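Local coordinates for protein alanine racemase (Actinobacillus succinogenes, PDB 3C3K) that has the two-lobed fold of periplasmic binding proteins, as in sugar-binding proteins and LacI-type regulators, and probably binds a small ligand between its lobes, at residues 177-182 against 206-211. Sequence-based numbering, arbitrary orientation.
Sequences SLLKSA and SGLSIP
Leu179 and Leu208 meet tip to tip through their methyl groups. CD1 of Leu208 faces the fork of Leu179, 3.9 Å from Leu179 CD1 and 3.9 Å from Leu179 CD2. The same Leu179 CD1 also lies against Ser206, 3.8 Å from Ser206 OG. The methyl makes only a van der Waals contact. The hydroxyl is hydrogen-bonded to the carbonyl oxygen of Ala202, one turn back. No hydrogen bond joins the two segments, and the patch is small, 92 Å² over both sides.

In Leu179, CG stands anti to the carbonyl carbon (chi1 -66°), and the branch extends toward the 206-211 loop. Ser206 and Leu208 flank Gly207, where helix 193-205 ends in a Schellman motif with positive phi (78°). The turn takes the chain off the helix end. Both flanking residues have CB directed toward 177-182. Helix 168-179 stops at Leu179, and Lys180 centres an inverse gamma turn.

Leu179 is buried and also touches Pro185, while Leu208 packs on Leu203. The contact joins the C-terminal end of helix 168-179 to the loop after helix 193-205. These helices are crossovers of successive beta-alpha-beta units, strands 159-162 to 187-190 to 215-217, in the periplasmic-binding-protein-like lobe.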
ATOM      1  N   SER B 177      -9.837  23.192  -1.563  1.00 16.18           N
ATOM      2  CA  SER B 177     -11.100  23.620  -0.963  1.00 17.23           C
ATOM      3  C   SER B 177     -10.886  24.528   0.248  1.00 18.20           C
ATOM      4  O   SER B 177     -11.633  25.493   0.410  1.00 19.24           O
ATOM      5  CB  SER B 177     -11.887  22.384  -0.560  1.00 18.60           C
ATOM      6  OG  SER B 177     -13.129  22.752   0.044  1.00 19.02           O
ATOM      7  N   LEU B 178      -9.853  24.270   1.075  1.00 16.70           N
ATOM      8  CA  LEU B 178      -9.573  25.096   2.288  1.00 16.69           C
ATOM      9  C   LEU B 178      -8.916  26.417   1.954  1.00 17.70           C
ATOM     10  O   LEU B 178      -9.056  27.408   2.681  1.00 16.36           O
ATOM     11  CB  LEU B 178      -8.650  24.360   3.274  1.00 15.13           C
ATOM     12  CG  LEU B 178      -9.137  23.040   3.905  1.00 16.80           C
ATOM     13  CD1 LEU B 178      -7.938  22.304   4.460  1.00 16.20           C
ATOM     14  CD2 LEU B 178     -10.175  23.269   4.985  1.00 17.72           C
ATOM     15  N   LEU B 179      -8.191  26.432   0.844  1.00 18.28           N
ATOM     16  CA  LEU B 179      -7.560  27.640   0.381  1.00 19.74           C
ATOM     17  C   LEU B 179      -8.588  28.552  -0.249  1.00 21.74           C
ATOM     18  O   LEU B 179      -8.345  29.743  -0.332  1.00 20.70           O
ATOM     19  CB  LEU B 179      -6.462  27.342  -0.625  1.00 18.81           C
ATOM     20  CG  LEU B 179      -5.295  26.566   0.034  1.00 19.00           C
ATOM     21  CD1 LEU B 179      -4.219  26.175  -0.982  1.00 15.32           C
ATOM     22  CD2 LEU B 179      -4.692  27.408   1.134  1.00 16.26           C
ATOM     23  N   LYS B 180      -9.714  27.997  -0.705  1.00 23.60           N
ATOM     24  CA  LYS B 180     -10.732  28.822  -1.376  1.00 26.35           C
ATOM     25  C   LYS B 180     -11.665  29.390  -0.334  1.00 27.21           C
ATOM     26  O   LYS B 180     -12.764  28.873  -0.118  1.00 28.38           O
ATOM     27  CB  LYS B 180     -11.541  27.988  -2.374  1.00 26.52           C
ATOM     28  CG  LYS B 180     -11.139  28.173  -3.813  1.00 28.65           C
ATOM     29  CD  LYS B 180     -12.196  27.468  -4.730  1.00 28.67           C
ATOM     30  CE  LYS B 180     -12.084  27.963  -6.233  1.00 31.11           C
ATOM     31  NZ  LYS B 180     -13.118  27.370  -7.156  1.00 22.22           N
ATOM     32  N   SER B 181     -11.226  30.417   0.368  1.00 27.96           N
ATOM     33  CA  SER B 181     -12.052  30.948   1.449  1.00 28.44           C
ATOM     34  C   SER B 181     -11.524  32.262   1.850  1.00 28.08           C
ATOM     35  O   SER B 181     -10.362  32.550   1.569  1.00 26.98           O
ATOM     36  CB  SER B 181     -12.075  30.034   2.665  1.00 28.76           C
ATOM     37  OG  SER B 181     -12.302  30.806   3.809  1.00 33.08           O
ATOM     38  N   ALA B 182     -12.397  33.047   2.498  1.00 28.38           N
ATOM     39  CA  ALA B 182     -12.087  34.412   2.975  1.00 27.66           C
ATOM     40  C   ALA B 182     -10.798  34.392   3.773  1.00 26.61           C
ATOM     41  O   ALA B 182      -9.861  35.154   3.487  1.00 26.95           O
ATOM     42  CB  ALA B 182     -13.227  34.938   3.844  1.00 27.66           C
ATOM     43  N   SER B 206       0.439  26.068  -5.236  1.00 25.42           N
ATOM     44  CA  SER B 206      -0.295  27.299  -4.996  1.00 25.35           C
ATOM     45  C   SER B 206       0.715  28.394  -4.628  1.00 25.83           C
ATOM     46  O   SER B 206       0.346  29.528  -4.440  1.00 26.67           O
ATOM     47  CB  SER B 206      -1.315  27.094  -3.873  1.00 25.27           C
ATOM     48  OG  SER B 206      -2.482  26.393  -4.322  1.00 25.94           O
ATOM     49  N   GLY B 207       1.996  28.025  -4.469  1.00 25.73           N
ATOM     50  CA  GLY B 207       3.063  28.991  -4.129  1.00 23.42           C
ATOM     51  C   GLY B 207       3.102  29.392  -2.658  1.00 22.95           C
ATOM     52  O   GLY B 207       3.558  30.481  -2.286  1.00 22.47           O
ATOM     53  N   LEU B 208       2.632  28.512  -1.802  1.00 21.39           N
ATOM     54  CA  LEU B 208       2.683  28.778  -0.425  1.00 21.91           C
ATOM     55  C   LEU B 208       3.902  28.055   0.144  1.00 22.54           C
ATOM     56  O   LEU B 208       4.271  26.984  -0.302  1.00 24.86           O
ATOM     57  CB  LEU B 208       1.370  28.382   0.196  1.00 21.65           C
ATOM     58  CG  LEU B 208       0.176  29.227  -0.311  1.00 22.06           C
ATOM     59  CD1 LEU B 208      -1.195  28.466  -0.239  1.00 19.57           C
ATOM     60  CD2 LEU B 208       0.123  30.502   0.513  1.00 19.98           C
ATOM     61  N   SER B 209       4.559  28.703   1.081  1.00 22.31           N
ATOM     62  CA  SER B 209       5.772  28.202   1.682  1.00 22.12           C
ATOM     63  C   SER B 209       5.370  27.339   2.843  1.00 20.06           C
ATOM     64  O   SER B 209       4.463  27.680   3.574  1.00 20.53           O
ATOM     65  CB  SER B 209       6.570  29.387   2.226  1.00 20.95           C
ATOM     66  OG  SER B 209       7.461  29.807   1.230  1.00 27.68           O
ATOM     67  N   ILE B 210       6.093  26.261   3.053  1.00 19.81           N
ATOM     68  CA  ILE B 210       5.794  25.338   4.129  1.00 18.28           C
ATOM     69  C   ILE B 210       7.059  25.201   4.946  1.00 18.39           C
ATOM     70  O   ILE B 210       8.086  24.808   4.406  1.00 18.20           O
ATOM     71  CB  ILE B 210       5.415  23.953   3.557  1.00 17.82           C
ATOM     72  CG1 ILE B 210       4.249  24.042   2.531  1.00 17.34           C
ATOM     73  CG2 ILE B 210       5.109  22.919   4.708  1.00 17.32           C
ATOM     74  CD1 ILE B 210       4.093  22.773   1.653  1.00 17.52           C
ATOM     75  N   PRO B 211       7.004  25.463   6.262  1.00 19.16           N
ATOM     76  CA  PRO B 211       5.845  25.846   7.101  1.00 19.04           C
ATOM     77  C   PRO B 211       5.521  27.306   7.154  1.00 20.58           C
ATOM     78  O   PRO B 211       4.564  27.690   7.823  1.00 19.68           O
ATOM     79  CB  PRO B 211       6.295  25.408   8.500  1.00 20.00           C
ATOM     80  CG  PRO B 211       7.818  25.663   8.453  1.00 18.92           C
ATOM     81  CD  PRO B 211       8.250  25.301   7.067  1.00 17.56           C
TER